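Local coordinates for protein MAU2 chromatid cohesion factor homolog (Saccharomyces cerevisiae, PDB 4XDN) that forms a complex with Scc2 that is required for the association of cohesin with chromosomes, and so takes part in sister chromatid cohesion, at residues A[33-44]-A[86-97]. Sequence-based numbering, arbitrary orientation.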
ATOM      1  N   TYR A  33     -14.733  11.765  38.286  1.00 34.06           N
ATOM      2  CA  TYR A  33     -14.870  11.784  36.836  1.00 31.76           C
ATOM      3  C   TYR A  33     -13.793  12.651  36.193  1.00 31.04           C
ATOM      4  O   TYR A  33     -13.173  12.249  35.210  1.00 30.98           O
ATOM      5  CB  TYR A  33     -16.262  12.288  36.441  1.00 30.11           C
ATOM      6  CG  TYR A  33     -16.460  12.449  34.953  1.00 29.59           C
ATOM      7  CD1 TYR A  33     -16.413  11.350  34.102  1.00 32.49           C
ATOM      8  CD2 TYR A  33     -16.704  13.699  34.397  1.00 29.55           C
ATOM      9  CE1 TYR A  33     -16.596  11.493  32.736  1.00 32.10           C
ATOM     10  CE2 TYR A  33     -16.890  13.852  33.032  1.00 32.54           C
ATOM     11  CZ  TYR A  33     -16.836  12.746  32.208  1.00 33.71           C
ATOM     12  OH  TYR A  33     -17.020  12.895  30.853  1.00 36.12           O
ATOM     13  N   HIS A  34     -13.572  13.836  36.754  1.00 29.01           N
ATOM     14  CA  HIS A  34     -12.577  14.758  36.216  1.00 32.32           C
ATOM     15  C   HIS A  34     -11.154  14.252  36.435  1.00 31.90           C
ATOM     16  O   HIS A  34     -10.265  14.540  35.637  1.00 34.35           O
ATOM     17  CB  HIS A  34     -12.741  16.149  36.837  1.00 33.67           C
ATOM     18  CG  HIS A  34     -14.011  16.834  36.448  1.00 37.59           C
ATOM     19  ND1 HIS A  34     -14.788  16.416  35.380  1.00 38.27           N
ATOM     20  CD2 HIS A  34     -14.660  17.898  36.977  1.00 38.34           C
ATOM     21  CE1 HIS A  34     -15.849  17.188  35.273  1.00 40.03           C
ATOM     22  NE2 HIS A  34     -15.788  18.109  36.226  1.00 39.99           N
ATOM     23  N   LEU A  35     -10.940  13.501  37.511  1.00 29.52           N
ATOM     24  CA  LEU A  35      -9.638  12.895  37.758  1.00 29.33           C
ATOM     25  C   LEU A  35      -9.332  11.836  36.708  1.00 29.66           C
ATOM     26  O   LEU A  35      -8.212  11.762  36.198  1.00 30.34           O
ATOM     27  CB  LEU A  35      -9.577  12.277  39.157  1.00 28.82           C
ATOM     28  CG  LEU A  35      -9.304  13.240  40.313  1.00 29.48           C
ATOM     29  CD1 LEU A  35      -9.540  12.544  41.641  1.00 28.77           C
ATOM     30  CD2 LEU A  35      -7.884  13.785  40.240  1.00 31.23           C
ATOM     31  N   ALA A  36     -10.330  11.015  36.398  1.00 30.22           N
ATOM     32  CA  ALA A  36     -10.201  10.010  35.350  1.00 29.73           C
ATOM     33  C   ALA A  36      -9.833  10.676  34.031  1.00 28.36           C
ATOM     34  O   ALA A  36      -9.030  10.152  33.262  1.00 29.82           O
ATOM     35  CB  ALA A  36     -11.494   9.221  35.202  1.00 30.28           C
ATOM     36  N   GLN A  37     -10.426  11.838  33.779  1.00 27.13           N
ATOM     37  CA  GLN A  37     -10.133  12.601  32.574  1.00 29.50           C
ATOM     38  C   GLN A  37      -8.744  13.228  32.639  1.00 32.18           C
ATOM     39  O   GLN A  37      -8.020  13.241  31.640  1.00 34.62           O
ATOM     40  CB  GLN A  37     -11.190  13.687  32.357  1.00 28.61           C
ATOM     41  CG  GLN A  37     -12.558  13.149  31.959  1.00 30.57           C
ATOM     42  CD  GLN A  37     -13.531  14.249  31.573  1.00 34.06           C
ATOM     43  OE1 GLN A  37     -13.547  15.320  32.178  1.00 37.28           O
ATOM     44  NE2 GLN A  37     -14.346  13.988  30.557  1.00 36.44           N
ATOM     45  N   GLU A  38      -8.370  13.744  33.809  1.00 30.32           N
ATOM     46  CA  GLU A  38      -7.074  14.402  33.964  1.00 29.80           C
ATOM     47  C   GLU A  38      -5.935  13.412  33.755  1.00 29.57           C
ATOM     48  O   GLU A  38      -4.976  13.708  33.042  1.00 26.48           O
ATOM     49  CB  GLU A  38      -6.948  15.060  35.346  1.00 31.98           C
ATOM     50  CG  GLU A  38      -5.561  15.640  35.618  1.00 34.00           C
ATOM     51  CD  GLU A  38      -5.496  16.503  36.867  1.00 36.04           C
ATOM     52  OE1 GLU A  38      -6.357  16.347  37.759  1.00 33.94           O
ATOM     53  OE2 GLU A  38      -4.575  17.343  36.956  1.00 38.44           O
ATOM     54  N   TYR A  39      -6.039  12.241  34.379  1.00 30.01           N
ATOM     55  CA  TYR A  39      -5.020  11.205  34.236  1.00 30.84           C
ATOM     56  C   TYR A  39      -4.850  10.808  32.769  1.00 29.42           C
ATOM     57  O   TYR A  39      -3.731  10.632  32.287  1.00 24.95           O
ATOM     58  CB  TYR A  39      -5.379   9.975  35.074  1.00 30.47           C
ATOM     59  CG  TYR A  39      -5.213  10.159  36.567  1.00 31.25           C
ATOM     60  CD1 TYR A  39      -4.051  10.702  37.097  1.00 30.66           C
ATOM     61  CD2 TYR A  39      -6.223   9.787  37.448  1.00 31.46           C
ATOM     62  CE1 TYR A  39      -3.895  10.870  38.459  1.00 32.40           C
ATOM     63  CE2 TYR A  39      -6.077   9.951  38.814  1.00 30.66           C
ATOM     64  CZ  TYR A  39      -4.914  10.493  39.314  1.00 32.39           C
ATOM     65  OH  TYR A  39      -4.766  10.656  40.674  1.00 29.81           O
ATOM     66  N   ARG A  40      -5.972  10.669  32.068  1.00 29.72           N
ATOM     67  CA  ARG A  40      -5.961  10.306  30.656  1.00 28.77           C
ATOM     68  C   ARG A  40      -5.339  11.413  29.815  1.00 27.70           C
ATOM     69  O   ARG A  40      -4.407  11.173  29.051  1.00 26.30           O
ATOM     70  CB  ARG A  40      -7.383  10.017  30.170  1.00 28.17           C
ATOM     71  CG  ARG A  40      -7.504   9.703  28.673  1.00 28.41           C
ATOM     72  CD  ARG A  40      -8.937   9.869  28.198  1.00 27.35           C
ATOM     73  NE  ARG A  40      -9.416  11.234  28.410  1.00 27.25           N
ATOM     74  CZ  ARG A  40     -10.695  11.579  28.534  1.00 28.63           C
ATOM     75  NH1 ARG A  40     -11.652  10.659  28.469  1.00 26.92           N
ATOM     76  NH2 ARG A  40     -11.021  12.850  28.728  1.00 32.16           N
ATOM     77  N   ASP A  41      -5.865  12.625  29.958  1.00 28.46           N
ATOM     78  CA  ASP A  41      -5.449  13.744  29.121  1.00 30.44           C
ATOM     79  C   ASP A  41      -3.994  14.128  29.372  1.00 31.25           C
ATOM     80  O   ASP A  41      -3.337  14.693  28.496  1.00 31.54           O
ATOM     81  CB  ASP A  41      -6.359  14.952  29.356  1.00 31.47           C
ATOM     82  CG  ASP A  41      -7.797  14.688  28.950  1.00 33.08           C
ATOM     83  OD1 ASP A  41      -8.034  13.744  28.167  1.00 29.06           O
ATOM     84  OD2 ASP A  41      -8.692  15.428  29.412  1.00 38.25           O
ATOM     85  N   HIS A  42      -3.493  13.819  30.563  1.00 30.65           N
ATOM     86  CA  HIS A  42      -2.102  14.096  30.889  1.00 31.42           C
ATOM     87  C   HIS A  42      -1.189  13.050  30.261  1.00 30.44           C
ATOM     88  O   HIS A  42      -0.053  13.348  29.887  1.00 30.46           O
ATOM     89  CB  HIS A  42      -1.892  14.135  32.401  1.00 31.51           C
ATOM     90  CG  HIS A  42      -0.576  14.716  32.802  1.00 33.20           C
ATOM     91  ND1 HIS A  42      -0.312  16.067  32.740  1.00 36.09           N
ATOM     92  CD2 HIS A  42       0.559  14.130  33.249  1.00 35.37           C
ATOM     93  CE1 HIS A  42       0.926  16.290  33.144  1.00 38.28           C
ATOM     94  NE2 HIS A  42       1.477  15.132  33.457  1.00 37.64           N
ATOM     95  N   ALA A  43      -1.684  11.821  30.153  1.00 30.24           N
ATOM     96  CA  ALA A  43      -0.950  10.770  29.462  1.00 30.20           C
ATOM     97  C   ALA A  43      -0.812  11.117  27.980  1.00 29.87           C
ATOM     98  O   ALA A  43       0.240  10.899  27.380  1.00 29.55           O
ATOM     99  CB  ALA A  43      -1.640   9.432  29.638  1.00 29.95           C
ATOM    100  N   TYR A  44      -1.875  11.667  27.397  1.00 30.83           N
ATOM    101  CA  TYR A  44      -1.839  12.113  26.007  1.00 31.67           C
ATOM    102  C   TYR A  44      -0.828  13.238  25.827  1.00 32.37           C
ATOM    103  O   TYR A  44      -0.175  13.337  24.785  1.00 32.82           O
ATOM    104  CB  TYR A  44      -3.217  12.603  25.545  1.00 29.65           C
ATOM    105  CG  TYR A  44      -4.281  11.534  25.397  1.00 27.33           C
ATOM    106  CD1 TYR A  44      -3.948  10.220  25.092  1.00 24.67           C
ATOM    107  CD2 TYR A  44      -5.625  11.848  25.553  1.00 26.72           C
ATOM    108  CE1 TYR A  44      -4.924   9.251  24.955  1.00 24.50           C
ATOM    109  CE2 TYR A  44      -6.606  10.888  25.417  1.00 26.30           C
ATOM    110  CZ  TYR A  44      -6.254   9.593  25.120  1.00 26.15           C
ATOM    111  OH  TYR A  44      -7.236   8.638  24.989  1.00 27.21           O
ATOM    112  N   LYS A  86     -21.674   7.707  28.820  1.00 32.60           N
ATOM    113  CA  LYS A  86     -20.493   8.544  28.638  1.00 33.14           C
ATOM    114  C   LYS A  86     -19.274   7.933  29.318  1.00 32.73           C
ATOM    115  O   LYS A  86     -18.214   7.802  28.703  1.00 33.95           O
ATOM    116  CB  LYS A  86     -20.754   9.949  29.183  1.00 37.26           C
ATOM    117  CG  LYS A  86     -19.677  10.974  28.845  1.00 41.80           C
ATOM    118  CD  LYS A  86     -19.536  11.169  27.339  1.00 45.84           C
ATOM    119  CE  LYS A  86     -18.713  12.402  26.996  1.00 48.96           C
ATOM    120  NZ  LYS A  86     -17.266  12.222  27.280  1.00 52.43           N
ATOM    121  N   VAL A  87     -19.433   7.554  30.584  1.00 32.23           N
ATOM    122  CA  VAL A  87     -18.345   6.962  31.355  1.00 31.80           C
ATOM    123  C   VAL A  87     -17.841   5.674  30.708  1.00 29.71           C
ATOM    124  O   VAL A  87     -16.633   5.468  30.576  1.00 26.46           O
ATOM    125  CB  VAL A  87     -18.783   6.660  32.808  1.00 33.42           C
ATOM    126  CG1 VAL A  87     -17.710   5.860  33.552  1.00 34.37           C
ATOM    127  CG2 VAL A  87     -19.084   7.957  33.553  1.00 33.19           C
ATOM    128  N   THR A  88     -18.769   4.810  30.312  1.00 28.81           N
ATOM    129  CA  THR A  88     -18.409   3.526  29.726  1.00 28.35           C
ATOM    130  C   THR A  88     -17.650   3.716  28.418  1.00 26.15           C
ATOM    131  O   THR A  88     -16.651   3.042  28.176  1.00 27.79           O
ATOM    132  CB  THR A  88     -19.657   2.660  29.473  1.00 27.98           C
ATOM    133  OG1 THR A  88     -20.321   2.416  30.718  1.00 28.89           O
ATOM    134  CG2 THR A  88     -19.281   1.324  28.838  1.00 28.58           C
ATOM    135  N   PHE A  89     -18.123   4.639  27.585  1.00 26.98           N
ATOM    136  CA  PHE A  89     -17.486   4.910  26.300  1.00 26.59           C
ATOM    137  C   PHE A  89     -16.058   5.430  26.474  1.00 27.21           C
ATOM    138  O   PHE A  89     -15.140   4.955  25.805  1.00 25.30           O
ATOM    139  CB  PHE A  89     -18.314   5.917  25.492  1.00 26.87           C
ATOM    140  CG  PHE A  89     -19.626   5.369  24.976  1.00 31.46           C
ATOM    141  CD1 PHE A  89     -19.807   4.009  24.764  1.00 32.48           C
ATOM    142  CD2 PHE A  89     -20.678   6.227  24.692  1.00 32.33           C
ATOM    143  CE1 PHE A  89     -21.012   3.519  24.287  1.00 31.24           C
ATOM    144  CE2 PHE A  89     -21.882   5.740  24.216  1.00 33.09           C
ATOM    145  CZ  PHE A  89     -22.048   4.386  24.013  1.00 33.08           C
ATOM    146  N   GLU A  90     -15.870   6.397  27.369  1.00 27.93           N
ATOM    147  CA  GLU A  90     -14.540   6.948  27.618  1.00 27.26           C
ATOM    148  C   GLU A  90     -13.609   5.875  28.166  1.00 27.72           C
ATOM    149  O   GLU A  90     -12.457   5.763  27.742  1.00 27.85           O
ATOM    150  CB  GLU A  90     -14.610   8.121  28.594  1.00 26.98           C
ATOM    151  CG  GLU A  90     -15.219   9.378  28.011  1.00 30.07           C
ATOM    152  CD  GLU A  90     -15.259  10.513  29.011  1.00 31.57           C
ATOM    153  OE1 GLU A  90     -14.180  10.948  29.464  1.00 33.07           O
ATOM    154  OE2 GLU A  90     -16.371  10.966  29.352  1.00 33.28           O
ATOM    155  N   MET A  91     -14.115   5.088  29.109  1.00 25.03           N
ATOM    156  CA  MET A  91     -13.340   4.002  29.693  1.00 25.80           C
ATOM    157  C   MET A  91     -12.958   2.957  28.652  1.00 27.42           C
ATOM    158  O   MET A  91     -11.790   2.590  28.531  1.00 27.71           O
ATOM    159  CB  MET A  91     -14.125   3.336  30.819  1.00 27.80           C
ATOM    160  CG  MET A  91     -13.503   2.039  31.310  1.00 29.09           C
ATOM    161  SD  MET A  91     -14.431   1.251  32.629  1.00 45.64           S
ATOM    162  CE  MET A  91     -13.642  -0.352  32.598  1.00 92.01           C
ATOM    163  N   VAL A  92     -13.955   2.466  27.921  1.00 28.15           N
ATOM    164  CA  VAL A  92     -13.746   1.414  26.934  1.00 27.76           C
ATOM    165  C   VAL A  92     -12.822   1.900  25.824  1.00 26.87           C
ATOM    166  O   VAL A  92     -12.059   1.119  25.260  1.00 29.10           O
ATOM    167  CB  VAL A  92     -15.090   0.936  26.336  1.00 29.34           C
ATOM    168  CG1 VAL A  92     -14.877   0.148  25.047  1.00 33.57           C
ATOM    169  CG2 VAL A  92     -15.839   0.091  27.349  1.00 28.37           C
ATOM    170  N   GLU A  93     -12.899   3.189  25.515  1.00 27.60           N
ATOM    171  CA  GLU A  93     -12.013   3.796  24.530  1.00 30.89           C
ATOM    172  C   GLU A  93     -10.557   3.534  24.912  1.00 27.64           C
ATOM    173  O   GLU A  93      -9.712   3.286  24.050  1.00 24.20           O
ATOM    174  CB  GLU A  93     -12.277   5.300  24.429  1.00 35.77           C
ATOM    175  CG  GLU A  93     -11.550   5.997  23.291  1.00 41.42           C
ATOM    176  CD  GLU A  93     -12.247   5.834  21.955  1.00 47.64           C
ATOM    177  OE1 GLU A  93     -11.813   6.490  20.985  1.00 49.82           O
ATOM    178  OE2 GLU A  93     -13.227   5.059  21.867  1.00 49.32           O
ATOM    179  N   LEU A  94     -10.277   3.575  26.210  1.00 27.34           N
ATOM    180  CA  LEU A  94      -8.925   3.350  26.711  1.00 26.72           C
ATOM    181  C   LEU A  94      -8.571   1.867  26.700  1.00 26.79           C
ATOM    182  O   LEU A  94      -7.437   1.500  26.397  1.00 27.24           O
ATOM    183  CB  LEU A  94      -8.770   3.911  28.126  1.00 25.30           C
ATOM    184  CG  LEU A  94      -9.038   5.408  28.299  1.00 26.96           C
ATOM    185  CD1 LEU A  94      -8.744   5.835  29.732  1.00 29.03           C
ATOM    186  CD2 LEU A  94      -8.228   6.243  27.319  1.00 28.70           C
ATOM    187  N   LEU A  95      -9.535   1.017  27.034  1.00 24.81           N
ATOM    188  CA  LEU A  95      -9.311  -0.422  26.994  1.00 26.91           C
ATOM    189  C   LEU A  95      -8.935  -0.854  25.580  1.00 26.95           C
ATOM    190  O   LEU A  95      -8.063  -1.697  25.381  1.00 25.77           O
ATOM    191  CB  LEU A  95     -10.556  -1.180  27.459  1.00 28.86           C
ATOM    192  CG  LEU A  95     -10.956  -1.026  28.927  1.00 28.74           C
ATOM    193  CD1 LEU A  95     -12.273  -1.735  29.185  1.00 29.39           C
ATOM    194  CD2 LEU A  95      -9.873  -1.564  29.853  1.00 29.82           C
ATOM    195  N   ILE A  96      -9.597  -0.247  24.604  1.00 25.81           N
ATOM    196  CA  ILE A  96      -9.404  -0.593  23.204  1.00 26.30           C
ATOM    197  C   ILE A  96      -8.063  -0.080  22.676  1.00 28.13           C
ATOM    198  O   ILE A  96      -7.388  -0.770  21.909  1.00 31.78           O
ATOM    199  CB  ILE A  96     -10.562  -0.029  22.348  1.00 26.48           C
ATOM    200  CG1 ILE A  96     -11.861  -0.759  22.696  1.00 29.24           C
ATOM    201  CG2 ILE A  96     -10.273  -0.178  20.859  1.00 28.81           C
ATOM    202  CD1 ILE A  96     -13.106  -0.158  22.072  1.00 30.44           C
ATOM    203  N   GLN A  97      -7.675   1.121  23.092  1.00 25.95           N
ATOM    204  CA  GLN A  97      -6.492   1.775  22.540  1.00 26.05           C
ATOM    205  C   GLN A  97      -5.216   1.537  23.347  1.00 24.26           C
ATOM    206  O   GLN A  97      -4.115   1.679  22.815  1.00 26.36           O
ATOM    207  CB  GLN A  97      -6.736   3.280  22.423  1.00 26.27           C
ATOM    208  CG  GLN A  97      -7.800   3.658  21.403  1.00 30.12           C
ATOM    209  CD  GLN A  97      -7.914   5.158  21.213  1.00 35.95           C
ATOM    210  OE1 GLN A  97      -7.165   5.930  21.814  1.00 36.45           O
ATOM    211  NE2 GLN A  97      -8.854   5.580  20.375  1.00 39.98           N
TER
HETATM  212  O   HOH W   1     -11.443   8.137  27.085  1.00 28.94           O
HETATM  213  O   HOH W   2      -6.674   6.297  24.220  1.00 23.99           O
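Glu90 reaches from segment 86-97 to three side chains of segment 33-44. Its CB and CG lie beside Arg40 NH1, with Glu90 CG 3.8 Å from Arg40 NH1. With CG anti to the carbonyl carbon (chi1 -72°) and the chain extended beyond, the carboxylate is carried across to the other helix. There OE1 takes two donors: Arg40 NH1 at 2.7 Å, on the anti lone pair in a salt bridge, and Gln37 NE2 at 3.2 Å, nearly straight, on the syn side but tilted somewhat out of the carboxylate plane. OE2 receives Tyr33 OH, 2.5 Å away, on the syn lone pair, the ring edge-on and 77° from the carboxylate plane. Lys86 NZ reaches OE2 from above that plane at 2.6 Å. Helices 29-45 and 81-98 are the first and third of a largely helical chain, in the TPR-like superhelix of the Scc4/Mau2 family; the segments run roughly parallel at 28° with axes 11.7 Å apart, a separation that suits long polar side chains, and helix 53-76 touches both. A leucine in place of Glu90 would probably leave Lys86 and the NH1 end of Arg40 without their carboxylate partner, and Tyr33 OH and Gln37 NE2 without this acceptor. Arg40 turns NE and NH2 to Asp41 OD1, while its aliphatic CG rests on Leu94 CD2 at 3.8 Å. Farther along, a water bridges Tyr44 OH and Gln97 OE1, 4.2 Å apart and too distant for a direct bond.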